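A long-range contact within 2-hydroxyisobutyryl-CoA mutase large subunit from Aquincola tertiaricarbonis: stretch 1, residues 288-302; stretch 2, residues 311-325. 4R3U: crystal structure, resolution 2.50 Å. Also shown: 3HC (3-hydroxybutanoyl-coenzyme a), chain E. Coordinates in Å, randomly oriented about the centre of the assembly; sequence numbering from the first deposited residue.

Stretch 1 (288-302) HVDEFAPRLAFFFVS
Stretch 2 311-325: AKFRALRRCYAKIMK

Stretch 2 is helical throughout, 311-325, widening to a pi-type turn at 323-325. Stretch 1 passes from a 3-10 turn at 293-295 into a strand that runs to S302, nearly antiparallel to the helix (159°, axes 10.2 Å apart). In register, the CA atoms of A293 and M324 are 8.1 Å apart and those of F300 and F313 8.3 Å. The contact buries 483 Å², both sides summed.

At one end, M324 starts sideways, but its m, m, m rotamer (chi1 -61°, chi2 -47°, chi3 -79°) brings the flexible thioether round, placing CE 3.5 Å from A293 CB and 3.7 Å from V289 CG1. Alanine's short side chain suits this close approach.

Next, Y320 (t, chi2 74°) offers a ring face to the edge of F298 (m, chi2 82°), as flat aromatics can: centroids lie 5.2 Å apart, planes at 77°, with F298 CE1 3.6 Å from Y320 CE1. F300 (m, chi2 -68°) instead presents its face to L316 (m, t), whose methyl CD1 sits 3.6 Å from the ring centroid, 7° off the normal.

At the far end, F313 (m, chi2 -48°) turns its edge to the strand, CE1 3.9 Å from F300 CB. K312 (t, t, p, t) bends at chi3; its long chain carries the buried NZ to V301 O, donating a 2.8 Å hydrogen bond. V301's CA-to-CB bond points away.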

ATOM      1  N   HIS A 288     -24.969  31.473  18.500  1.00 47.08           N
ATOM      2  CA  HIS A 288     -24.504  30.511  19.483  1.00 47.08           C
ATOM      3  C   HIS A 288     -23.708  29.457  18.746  1.00 46.82           C
ATOM      4  O   HIS A 288     -24.096  29.042  17.649  1.00 43.80           O
ATOM      5  CB  HIS A 288     -25.711  29.864  20.192  1.00 50.77           C
ATOM      6  CG  HIS A 288     -25.354  28.979  21.356  1.00 55.65           C
ATOM      7  ND1 HIS A 288     -24.799  27.720  21.171  1.00 56.45           N
ATOM      8  CD2 HIS A 288     -25.513  29.190  22.684  1.00 59.54           C
ATOM      9  CE1 HIS A 288     -24.607  27.227  22.386  1.00 57.00           C
ATOM     10  NE2 HIS A 288     -25.021  28.071  23.326  1.00 59.26           N
ATOM     11  N   VAL A 289     -22.607  29.011  19.366  1.00 43.62           N
ATOM     12  CA  VAL A 289     -21.701  27.963  18.873  1.00 41.86           C
ATOM     13  C   VAL A 289     -22.443  26.746  18.321  1.00 44.57           C
ATOM     14  O   VAL A 289     -22.077  26.238  17.259  1.00 42.76           O
ATOM     15  CB  VAL A 289     -20.623  27.531  19.904  1.00 46.95           C
ATOM     16  CG1 VAL A 289     -19.390  26.987  19.196  1.00 44.59           C
ATOM     17  CG2 VAL A 289     -20.253  28.662  20.860  1.00 48.87           C
ATOM     18  N   ASP A 290     -23.494  26.291  19.024  1.00 42.32           N
ATOM     19  CA  ASP A 290     -24.255  25.104  18.618  1.00 41.51           C
ATOM     20  C   ASP A 290     -25.116  25.273  17.346  1.00 44.82           C
ATOM     21  O   ASP A 290     -25.559  24.279  16.767  1.00 44.34           O
ATOM     22  CB  ASP A 290     -25.008  24.482  19.812  1.00 44.54           C
ATOM     23  CG  ASP A 290     -24.109  23.960  20.928  1.00 53.18           C
ATOM     24  OD1 ASP A 290     -23.046  23.400  20.622  1.00 52.10           O
ATOM     25  OD2 ASP A 290     -24.507  24.057  22.108  1.00 64.62           O
ATOM     26  N   GLU A 291     -25.298  26.524  16.877  1.00 40.26           N
ATOM     27  CA  GLU A 291     -26.037  26.799  15.642  1.00 38.86           C
ATOM     28  C   GLU A 291     -25.167  26.507  14.399  1.00 41.28           C
ATOM     29  O   GLU A 291     -25.722  26.372  13.309  1.00 42.68           O
ATOM     30  CB  GLU A 291     -26.492  28.270  15.582  1.00 40.82           C
ATOM     31  CG  GLU A 291     -27.549  28.702  16.585  1.00 51.91           C
ATOM     32  CD  GLU A 291     -28.073  30.104  16.323  1.00 74.25           C
ATOM     33  OE1 GLU A 291     -27.914  30.976  17.211  1.00 67.73           O
ATOM     34  OE2 GLU A 291     -28.621  30.337  15.218  1.00 62.42           O
ATOM     35  N   PHE A 292     -23.816  26.464  14.537  1.00 34.29           N
ATOM     36  CA  PHE A 292     -22.911  26.308  13.388  1.00 32.04           C
ATOM     37  C   PHE A 292     -21.785  25.300  13.560  1.00 34.92           C
ATOM     38  O   PHE A 292     -21.402  24.663  12.575  1.00 35.82           O
ATOM     39  CB  PHE A 292     -22.364  27.686  12.933  1.00 32.85           C
ATOM     40  CG  PHE A 292     -21.393  28.334  13.896  1.00 33.13           C
ATOM     41  CD1 PHE A 292     -21.853  29.111  14.956  1.00 35.31           C
ATOM     42  CD2 PHE A 292     -20.015  28.164  13.744  1.00 31.79           C
ATOM     43  CE1 PHE A 292     -20.955  29.693  15.856  1.00 35.00           C
ATOM     44  CE2 PHE A 292     -19.119  28.743  14.648  1.00 33.31           C
ATOM     45  CZ  PHE A 292     -19.597  29.498  15.702  1.00 32.37           C
ATOM     46  N   ALA A 293     -21.250  25.131  14.792  1.00 30.50           N
ATOM     47  CA  ALA A 293     -20.180  24.164  15.070  1.00 28.42           C
ATOM     48  C   ALA A 293     -20.438  22.744  14.542  1.00 32.74           C
ATOM     49  O   ALA A 293     -19.497  22.160  13.964  1.00 30.77           O
ATOM     50  CB  ALA A 293     -19.822  24.142  16.532  1.00 29.32           C
ATOM     51  N   PRO A 294     -21.688  22.194  14.613  1.00 30.92           N
ATOM     52  CA  PRO A 294     -21.923  20.844  14.052  1.00 30.71           C
ATOM     53  C   PRO A 294     -21.577  20.697  12.562  1.00 34.32           C
ATOM     54  O   PRO A 294     -21.164  19.617  12.138  1.00 31.64           O
ATOM     55  CB  PRO A 294     -23.421  20.625  14.283  1.00 33.77           C
ATOM     56  CG  PRO A 294     -23.771  21.502  15.409  1.00 39.03           C
ATOM     57  CD  PRO A 294     -22.918  22.712  15.248  1.00 34.03           C
ATOM     58  N   ARG A 295     -21.720  21.804  11.793  1.00 32.68           N
ATOM     59  CA  ARG A 295     -21.476  21.897  10.353  1.00 32.56           C
ATOM     60  C   ARG A 295     -20.067  22.346   9.927  1.00 39.01           C
ATOM     61  O   ARG A 295     -19.743  22.314   8.730  1.00 37.96           O
ATOM     62  CB  ARG A 295     -22.565  22.722   9.663  1.00 32.78           C
ATOM     63  CG  ARG A 295     -23.821  21.914   9.326  1.00 36.69           C
ATOM     64  CD  ARG A 295     -23.575  20.994   8.143  1.00 43.53           C
ATOM     65  NE  ARG A 295     -24.520  19.890   8.145  1.00 55.20           N
ATOM     66  CZ  ARG A 295     -24.347  18.746   7.501  1.00 63.06           C
ATOM     67  NH1 ARG A 295     -25.267  17.800   7.566  1.00 63.87           N
ATOM     68  NH2 ARG A 295     -23.257  18.544   6.777  1.00 40.37           N
ATOM     69  N   LEU A 296     -19.208  22.715  10.904  1.00 35.58           N
ATOM     70  CA  LEU A 296     -17.818  23.051  10.610  1.00 32.65           C
ATOM     71  C   LEU A 296     -17.141  21.744  10.209  1.00 35.70           C
ATOM     72  O   LEU A 296     -17.551  20.665  10.656  1.00 37.50           O
ATOM     73  CB  LEU A 296     -17.100  23.639  11.848  1.00 32.43           C
ATOM     74  CG  LEU A 296     -17.532  25.015  12.354  1.00 36.40           C
ATOM     75  CD1 LEU A 296     -16.923  25.295  13.717  1.00 37.03           C
ATOM     76  CD2 LEU A 296     -17.155  26.112  11.366  1.00 33.47           C
ATOM     77  N   ALA A 297     -16.119  21.832   9.367  1.00 29.63           N
ATOM     78  CA  ALA A 297     -15.367  20.675   8.878  1.00 27.35           C
ATOM     79  C   ALA A 297     -13.930  21.094   8.612  1.00 28.35           C
ATOM     80  O   ALA A 297     -13.614  22.296   8.565  1.00 27.77           O
ATOM     81  CB  ALA A 297     -16.017  20.102   7.617  1.00 27.70           C
ATOM     82  N   PHE A 298     -13.058  20.099   8.470  1.00 23.07           N
ATOM     83  CA  PHE A 298     -11.610  20.265   8.287  1.00 21.53           C
ATOM     84  C   PHE A 298     -11.073  19.506   7.080  1.00 22.97           C
ATOM     85  O   PHE A 298     -11.772  18.679   6.483  1.00 22.70           O
ATOM     86  CB  PHE A 298     -10.887  19.802   9.566  1.00 22.76           C
ATOM     87  CG  PHE A 298     -11.241  20.617  10.777  1.00 24.21           C
ATOM     88  CD1 PHE A 298     -12.406  20.355  11.498  1.00 26.18           C
ATOM     89  CD2 PHE A 298     -10.440  21.675  11.178  1.00 25.75           C
ATOM     90  CE1 PHE A 298     -12.765  21.153  12.586  1.00 27.67           C
ATOM     91  CE2 PHE A 298     -10.791  22.457  12.288  1.00 28.98           C
ATOM     92  CZ  PHE A 298     -11.953  22.195  12.973  1.00 27.13           C
ATOM     93  N   PHE A 299      -9.828  19.805   6.722  1.00 19.87           N
ATOM     94  CA  PHE A 299      -9.131  19.152   5.619  1.00 18.68           C
ATOM     95  C   PHE A 299      -7.672  18.964   6.015  1.00 19.74           C
ATOM     96  O   PHE A 299      -6.947  19.931   6.261  1.00 18.20           O
ATOM     97  CB  PHE A 299      -9.305  19.963   4.306  1.00 19.80           C
ATOM     98  CG  PHE A 299      -8.435  19.598   3.118  1.00 19.53           C
ATOM     99  CD1 PHE A 299      -8.131  18.268   2.832  1.00 20.45           C
ATOM    100  CD2 PHE A 299      -7.988  20.574   2.244  1.00 20.04           C
ATOM    101  CE1 PHE A 299      -7.358  17.932   1.728  1.00 20.81           C
ATOM    102  CE2 PHE A 299      -7.223  20.234   1.117  1.00 21.29           C
ATOM    103  CZ  PHE A 299      -6.935  18.912   0.851  1.00 19.72           C
ATOM    104  N   PHE A 300      -7.250  17.703   6.108  1.00 18.51           N
ATOM    105  CA  PHE A 300      -5.870  17.352   6.488  1.00 18.03           C
ATOM    106  C   PHE A 300      -5.176  16.458   5.458  1.00 17.77           C
ATOM    107  O   PHE A 300      -5.829  15.791   4.667  1.00 16.84           O
ATOM    108  CB  PHE A 300      -5.844  16.703   7.890  1.00 19.74           C
ATOM    109  CG  PHE A 300      -6.323  17.646   8.969  1.00 23.26           C
ATOM    110  CD1 PHE A 300      -5.572  18.772   9.322  1.00 25.14           C
ATOM    111  CD2 PHE A 300      -7.548  17.438   9.606  1.00 25.03           C
ATOM    112  CE1 PHE A 300      -6.033  19.660  10.296  1.00 26.53           C
ATOM    113  CE2 PHE A 300      -7.997  18.318  10.588  1.00 27.89           C
ATOM    114  CZ  PHE A 300      -7.248  19.432  10.919  1.00 26.29           C
ATOM    115  N   VAL A 301      -3.858  16.450   5.484  1.00 15.10           N
ATOM    116  CA  VAL A 301      -3.050  15.575   4.639  1.00 15.77           C
ATOM    117  C   VAL A 301      -2.888  14.228   5.383  1.00 22.39           C
ATOM    118  O   VAL A 301      -3.025  14.168   6.618  1.00 23.60           O
ATOM    119  CB  VAL A 301      -1.632  16.217   4.340  1.00 16.53           C
ATOM    120  CG1 VAL A 301      -0.754  16.269   5.592  1.00 15.85           C
ATOM    121  CG2 VAL A 301      -0.913  15.503   3.214  1.00 14.79           C
ATOM    122  N   SER A 302      -2.549  13.180   4.635  1.00 19.84           N
ATOM    123  CA  SER A 302      -2.123  11.904   5.176  1.00 18.71           C
ATOM    124  C   SER A 302      -0.713  11.798   4.636  1.00 21.15           C
ATOM    125  O   SER A 302      -0.503  11.523   3.441  1.00 20.65           O
ATOM    126  CB  SER A 302      -2.979  10.753   4.678  1.00 21.01           C
ATOM    127  OG  SER A 302      -2.458   9.569   5.254  1.00 27.75           O
ATOM    128  N   ALA A 311      -1.870   9.102  14.633  1.00 21.14           N
ATOM    129  CA  ALA A 311      -1.805   9.725  15.952  1.00 22.49           C
ATOM    130  C   ALA A 311      -2.290  11.185  15.866  1.00 29.41           C
ATOM    131  O   ALA A 311      -3.034  11.641  16.735  1.00 30.88           O
ATOM    132  CB  ALA A 311      -0.376   9.694  16.451  1.00 23.11           C
ATOM    133  N   LYS A 312      -1.864  11.901  14.802  1.00 24.37           N
ATOM    134  CA  LYS A 312      -2.191  13.283  14.510  1.00 23.28           C
ATOM    135  C   LYS A 312      -3.698  13.452  14.314  1.00 26.44           C
ATOM    136  O   LYS A 312      -4.272  14.389  14.864  1.00 25.80           O
ATOM    137  CB  LYS A 312      -1.414  13.716  13.256  1.00 25.20           C
ATOM    138  CG  LYS A 312      -1.523  15.196  12.876  1.00 27.62           C
ATOM    139  CD  LYS A 312      -1.171  15.410  11.397  1.00 23.07           C
ATOM    140  CE  LYS A 312      -2.345  15.067  10.510  1.00 18.75           C
ATOM    141  NZ  LYS A 312      -1.957  15.008   9.080  1.00 18.31           N
ATOM    142  N   PHE A 313      -4.343  12.544  13.541  1.00 23.35           N
ATOM    143  CA  PHE A 313      -5.784  12.602  13.254  1.00 22.03           C
ATOM    144  C   PHE A 313      -6.615  12.406  14.522  1.00 29.91           C
ATOM    145  O   PHE A 313      -7.594  13.129  14.728  1.00 33.85           O
ATOM    146  CB  PHE A 313      -6.169  11.571  12.188  1.00 22.07           C
ATOM    147  CG  PHE A 313      -5.529  11.701  10.820  1.00 21.99           C
ATOM    148  CD1 PHE A 313      -5.501  12.927  10.157  1.00 24.35           C
ATOM    149  CD2 PHE A 313      -5.037  10.576  10.153  1.00 23.55           C
ATOM    150  CE1 PHE A 313      -4.957  13.034   8.869  1.00 23.70           C
ATOM    151  CE2 PHE A 313      -4.463  10.685   8.880  1.00 24.12           C
ATOM    152  CZ  PHE A 313      -4.449  11.904   8.238  1.00 22.53           C
ATOM    153  N   ARG A 314      -6.209  11.447  15.384  1.00 25.62           N
ATOM    154  CA  ARG A 314      -6.873  11.122  16.651  1.00 25.54           C
ATOM    155  C   ARG A 314      -6.664  12.240  17.648  1.00 31.95           C
ATOM    156  O   ARG A 314      -7.625  12.654  18.311  1.00 33.09           O
ATOM    157  CB  ARG A 314      -6.399   9.762  17.191  1.00 22.68           C
ATOM    158  CG  ARG A 314      -6.733   8.612  16.240  1.00 23.03           C
ATOM    159  CD  ARG A 314      -5.997   7.333  16.576  1.00 26.94           C
ATOM    160  NE  ARG A 314      -6.740   6.509  17.532  1.00 33.79           N
ATOM    161  CZ  ARG A 314      -6.483   6.441  18.833  1.00 37.57           C
ATOM    162  NH1 ARG A 314      -5.490   7.152  19.362  1.00 21.61           N
ATOM    163  NH2 ARG A 314      -7.214   5.656  19.617  1.00 20.32           N
ATOM    164  N   ALA A 315      -5.437  12.802  17.691  1.00 29.80           N
ATOM    165  CA  ALA A 315      -5.110  13.964  18.541  1.00 30.16           C
ATOM    166  C   ALA A 315      -5.938  15.183  18.142  1.00 30.65           C
ATOM    167  O   ALA A 315      -6.460  15.857  19.008  1.00 32.11           O
ATOM    168  CB  ALA A 315      -3.627  14.291  18.453  1.00 30.46           C
ATOM    169  N   LEU A 316      -6.079  15.449  16.838  1.00 25.47           N
ATOM    170  CA  LEU A 316      -6.884  16.570  16.319  1.00 25.12           C
ATOM    171  C   LEU A 316      -8.326  16.463  16.777  1.00 31.37           C
ATOM    172  O   LEU A 316      -8.880  17.448  17.252  1.00 33.36           O
ATOM    173  CB  LEU A 316      -6.833  16.604  14.775  1.00 23.57           C
ATOM    174  CG  LEU A 316      -5.646  17.335  14.181  1.00 25.36           C
ATOM    175  CD1 LEU A 316      -5.375  16.867  12.774  1.00 22.80           C
ATOM    176  CD2 LEU A 316      -5.849  18.838  14.249  1.00 26.67           C
ATOM    177  N   ARG A 317      -8.932  15.259  16.668  1.00 27.44           N
ATOM    178  CA  ARG A 317     -10.312  15.014  17.093  1.00 26.17           C
ATOM    179  C   ARG A 317     -10.498  15.269  18.568  1.00 31.77           C
ATOM    180  O   ARG A 317     -11.527  15.839  18.946  1.00 34.13           O
ATOM    181  CB  ARG A 317     -10.758  13.595  16.742  1.00 23.73           C
ATOM    182  CG  ARG A 317     -11.399  13.482  15.364  1.00 20.87           C
ATOM    183  CD  ARG A 317     -12.285  12.256  15.226  1.00 18.23           C
ATOM    184  NE  ARG A 317     -11.510  11.025  15.396  1.00 30.88           N
ATOM    185  CZ  ARG A 317     -10.943  10.343  14.407  1.00 38.21           C
ATOM    186  NH1 ARG A 317     -11.128  10.712  13.146  1.00 28.80           N
ATOM    187  NH2 ARG A 317     -10.218   9.269  14.666  1.00 24.26           N
ATOM    188  N   ARG A 318      -9.510  14.850  19.409  1.00 27.31           N
ATOM    189  CA  ARG A 318      -9.545  15.016  20.871  1.00 27.94           C
ATOM    190  C   ARG A 318      -9.410  16.484  21.269  1.00 32.29           C
ATOM    191  O   ARG A 318     -10.178  16.960  22.104  1.00 32.83           O
ATOM    192  CB  ARG A 318      -8.469  14.149  21.560  1.00 28.10           C
ATOM    193  CG  ARG A 318      -8.542  14.161  23.096  1.00 36.48           C
ATOM    194  CD  ARG A 318      -8.045  12.867  23.678  1.00 32.67           C
ATOM    195  NE  ARG A 318      -6.603  12.876  23.874  1.00 25.12           N
ATOM    196  CZ  ARG A 318      -5.838  11.791  23.954  1.00 39.82           C
ATOM    197  NH1 ARG A 318      -4.542  11.908  24.190  1.00 38.84           N
ATOM    198  NH2 ARG A 318      -6.364  10.582  23.805  1.00 22.53           N
ATOM    199  N   CYS A 319      -8.432  17.194  20.664  1.00 29.40           N
ATOM    200  CA  CYS A 319      -8.143  18.618  20.875  1.00 28.78           C
ATOM    201  C   CYS A 319      -9.352  19.469  20.498  1.00 31.73           C
ATOM    202  O   CYS A 319      -9.777  20.326  21.279  1.00 31.29           O
ATOM    203  CB  CYS A 319      -6.897  19.031  20.095  1.00 27.43           C
ATOM    204  SG  CYS A 319      -5.357  18.315  20.720  1.00 31.09           S
ATOM    205  N   TYR A 320      -9.936  19.173  19.328  1.00 28.07           N
ATOM    206  CA  TYR A 320     -11.120  19.839  18.818  1.00 29.34           C
ATOM    207  C   TYR A 320     -12.297  19.688  19.770  1.00 36.68           C
ATOM    208  O   TYR A 320     -12.944  20.692  20.067  1.00 38.91           O
ATOM    209  CB  TYR A 320     -11.491  19.298  17.429  1.00 29.37           C
ATOM    210  CG  TYR A 320     -12.780  19.885  16.888  1.00 28.66           C
ATOM    211  CD1 TYR A 320     -12.830  21.197  16.423  1.00 29.76           C
ATOM    212  CD2 TYR A 320     -13.950  19.130  16.848  1.00 27.79           C
ATOM    213  CE1 TYR A 320     -14.010  21.741  15.912  1.00 27.81           C
ATOM    214  CE2 TYR A 320     -15.132  19.660  16.341  1.00 28.22           C
ATOM    215  CZ  TYR A 320     -15.156  20.968  15.878  1.00 32.93           C
ATOM    216  OH  TYR A 320     -16.316  21.497  15.383  1.00 31.10           O
ATOM    217  N   ALA A 321     -12.576  18.442  20.246  1.00 33.56           N
ATOM    218  CA  ALA A 321     -13.665  18.181  21.196  1.00 34.41           C
ATOM    219  C   ALA A 321     -13.501  19.032  22.458  1.00 38.67           C
ATOM    220  O   ALA A 321     -14.449  19.736  22.847  1.00 37.30           O
ATOM    221  CB  ALA A 321     -13.709  16.718  21.565  1.00 34.64           C
ATOM    222  N   LYS A 322     -12.270  19.006  23.051  1.00 33.51           N
ATOM    223  CA  LYS A 322     -11.928  19.727  24.272  1.00 33.47           C
ATOM    224  C   LYS A 322     -12.092  21.235  24.136  1.00 36.54           C
ATOM    225  O   LYS A 322     -12.618  21.860  25.049  1.00 35.47           O
ATOM    226  CB  LYS A 322     -10.531  19.328  24.777  1.00 34.34           C
ATOM    227  CG  LYS A 322     -10.504  17.920  25.350  1.00 36.95           C
ATOM    228  CD  LYS A 322      -9.112  17.419  25.713  1.00 39.17           C
ATOM    229  CE  LYS A 322      -9.233  16.123  26.490  1.00 32.68           C
ATOM    230  NZ  LYS A 322      -7.935  15.684  27.065  1.00 40.86           N
ATOM    231  N   ILE A 323     -11.678  21.802  22.982  1.00 33.55           N
ATOM    232  CA  ILE A 323     -11.748  23.244  22.675  1.00 32.61           C
ATOM    233  C   ILE A 323     -13.206  23.691  22.601  1.00 36.45           C
ATOM    234  O   ILE A 323     -13.585  24.655  23.262  1.00 36.85           O
ATOM    235  CB  ILE A 323     -10.961  23.580  21.371  1.00 33.67           C
ATOM    236  CG1 ILE A 323      -9.431  23.400  21.562  1.00 33.64           C
ATOM    237  CG2 ILE A 323     -11.280  24.977  20.853  1.00 33.66           C
ATOM    238  CD1 ILE A 323      -8.627  23.282  20.162  1.00 33.29           C
ATOM    239  N   MET A 324     -14.016  22.981  21.800  1.00 33.17           N
ATOM    240  CA  MET A 324     -15.438  23.256  21.593  1.00 33.76           C
ATOM    241  C   MET A 324     -16.253  23.174  22.886  1.00 37.99           C
ATOM    242  O   MET A 324     -17.012  24.105  23.186  1.00 38.75           O
ATOM    243  CB  MET A 324     -16.005  22.356  20.474  1.00 35.49           C
ATOM    244  CG  MET A 324     -15.332  22.578  19.112  1.00 37.84           C
ATOM    245  SD  MET A 324     -15.112  24.317  18.574  1.00 42.43           S
ATOM    246  CE  MET A 324     -16.689  24.667  18.020  1.00 39.33           C
ATOM    247  N   LYS A 325     -16.023  22.124  23.694  1.00 34.35           N
ATOM    248  CA  LYS A 325     -16.687  21.948  24.978  1.00 36.45           C
ATOM    249  C   LYS A 325     -16.187  22.925  26.023  1.00 41.67           C
ATOM    250  O   LYS A 325     -16.993  23.671  26.580  1.00 42.54           O
ATOM    251  CB  LYS A 325     -16.547  20.500  25.503  1.00 39.86           C
ATOM    252  CG  LYS A 325     -17.451  20.216  26.711  1.00 49.31           C
ATOM    253  CD  LYS A 325     -16.959  19.055  27.566  1.00 55.89           C
ATOM    254  CE  LYS A 325     -18.108  18.403  28.267  1.00 66.23           C
ATOM    255  NZ  LYS A 325     -17.779  17.011  28.668  1.00 74.34           N
TER
HETATM  256  N1A 3HC E 801     -23.643   6.258  10.056  0.50 46.88           N
HETATM  257  C2A 3HC E 801     -24.842   7.078   9.765  0.50 45.91           C
HETATM  258  N3A 3HC E 801     -24.537   8.218   8.891  0.50 44.89           N
HETATM  259  C4A 3HC E 801     -23.285   8.440   8.424  0.50 45.41           C
HETATM  260  C5A 3HC E 801     -22.248   7.639   8.748  0.50 46.16           C
HETATM  261  C6A 3HC E 801     -22.432   6.581   9.568  0.50 45.41           C
HETATM  262  N6A 3HC E 801     -21.369   5.829   9.855  0.50 43.70           N
HETATM  263  N7A 3HC E 801     -21.168   8.117   8.123  0.50 44.40           N
HETATM  264  C8A 3HC E 801     -21.531   9.187   7.420  0.50 42.80           C
HETATM  265  N9A 3HC E 801     -22.826   9.404   7.629  0.50 42.50           N
HETATM  266  C1B 3HC E 801     -23.703  10.478   7.073  0.50 38.06           C
HETATM  267  C2B 3HC E 801     -23.306  11.861   7.546  0.50 35.54           C
HETATM  268  O2B 3HC E 801     -23.923  12.190   8.795  0.50 35.58           O
HETATM  269  C3B 3HC E 801     -23.805  12.741   6.413  0.50 38.73           C
HETATM  270  O3B 3HC E 801     -25.224  12.998   6.546  0.50 44.84           O
HETATM  271  P3B 3HC E 801     -25.885  14.457   6.337  0.50 43.89           P
HETATM  272  O7A 3HC E 801     -25.548  14.779   4.935  0.50 45.33           O
HETATM  273  O8A 3HC E 801     -27.321  14.176   6.580  0.50 47.76           O
HETATM  274  O9A 3HC E 801     -25.209  15.266   7.377  0.50 39.49           O
HETATM  275  C4B 3HC E 801     -23.596  11.875   5.175  0.50 36.96           C
HETATM  276  O4B 3HC E 801     -23.566  10.489   5.633  0.50 38.51           O
HETATM  277  C5B 3HC E 801     -22.305  12.266   4.435  0.50 34.44           C
HETATM  278  O5B 3HC E 801     -21.151  11.822   5.183  0.50 33.39           O
HETATM  279  P1A 3HC E 801     -20.034  12.831   5.806  0.50 33.76           P
HETATM  280  O1A 3HC E 801     -20.601  14.182   6.068  0.50 34.58           O
HETATM  281  O2A 3HC E 801     -19.354  12.134   6.911  0.50 32.48           O
HETATM  282  O3A 3HC E 801     -19.011  12.813   4.523  0.50 33.55           O
HETATM  283  P2A 3HC E 801     -18.898  13.910   3.330  0.50 29.74           P
HETATM  284  O4A 3HC E 801     -17.881  13.435   2.381  0.50 28.43           O
HETATM  285  O5A 3HC E 801     -20.235  14.288   2.811  0.50 33.02           O
HETATM  286  O6A 3HC E 801     -18.341  15.152   4.135  0.50 28.82           O
HETATM  287  CBP 3HC E 801     -16.715  16.734   4.987  0.50 27.99           C
HETATM  288  CCP 3HC E 801     -17.014  15.251   4.683  0.50 29.25           C
HETATM  289  CDP 3HC E 801     -17.646  17.143   6.136  0.50 26.17           C
HETATM  290  CEP 3HC E 801     -15.270  16.871   5.482  0.50 28.00           C
HETATM  291  CAP 3HC E 801     -16.985  17.636   3.736  0.50 27.59           C
HETATM  292  OAP 3HC E 801     -16.851  19.053   3.984  0.50 27.43           O
HETATM  293  C9P 3HC E 801     -16.296  17.209   2.408  0.50 28.49           C
HETATM  294  O9P 3HC E 801     -16.830  16.404   1.642  0.50 29.02           O
HETATM  295  N8P 3HC E 801     -15.149  17.838   2.106  0.50 28.88           N
HETATM  296  C7P 3HC E 801     -14.445  17.570   0.847  0.50 26.92           C
HETATM  297  C6P 3HC E 801     -13.331  18.586   0.639  0.50 24.04           C
HETATM  298  C5P 3HC E 801     -12.497  18.287  -0.612  0.50 21.79           C
HETATM  299  O5P 3HC E 801     -12.661  17.272  -1.294  0.50 21.65           O
HETATM  300  N4P 3HC E 801     -11.592  19.236  -0.874  0.50 20.57           N
HETATM  301  C3P 3HC E 801     -10.676  19.148  -2.003  0.50 22.35           C
HETATM  302  C2P 3HC E 801      -9.472  19.990  -1.678  0.50 22.78           C
HETATM  303  S1P 3HC E 801      -8.205  19.883  -2.978  0.50 26.37           S
HETATM  304  C1  3HC E 801      -7.026  21.027  -2.240  0.50 27.73           C
HETATM  305  O1  3HC E 801      -7.347  22.083  -1.698  0.50 27.03           O
HETATM  306  C2  3HC E 801      -5.553  20.581  -2.228  0.50 29.36           C
HETATM  307  C3  3HC E 801      -4.875  20.773  -3.587  0.50 31.51           C
HETATM  308  O3  3HC E 801      -5.596  20.051  -4.580  0.50 33.43           O
HETATM  309  C4  3HC E 801      -4.782  22.259  -3.963  0.50 31.00           C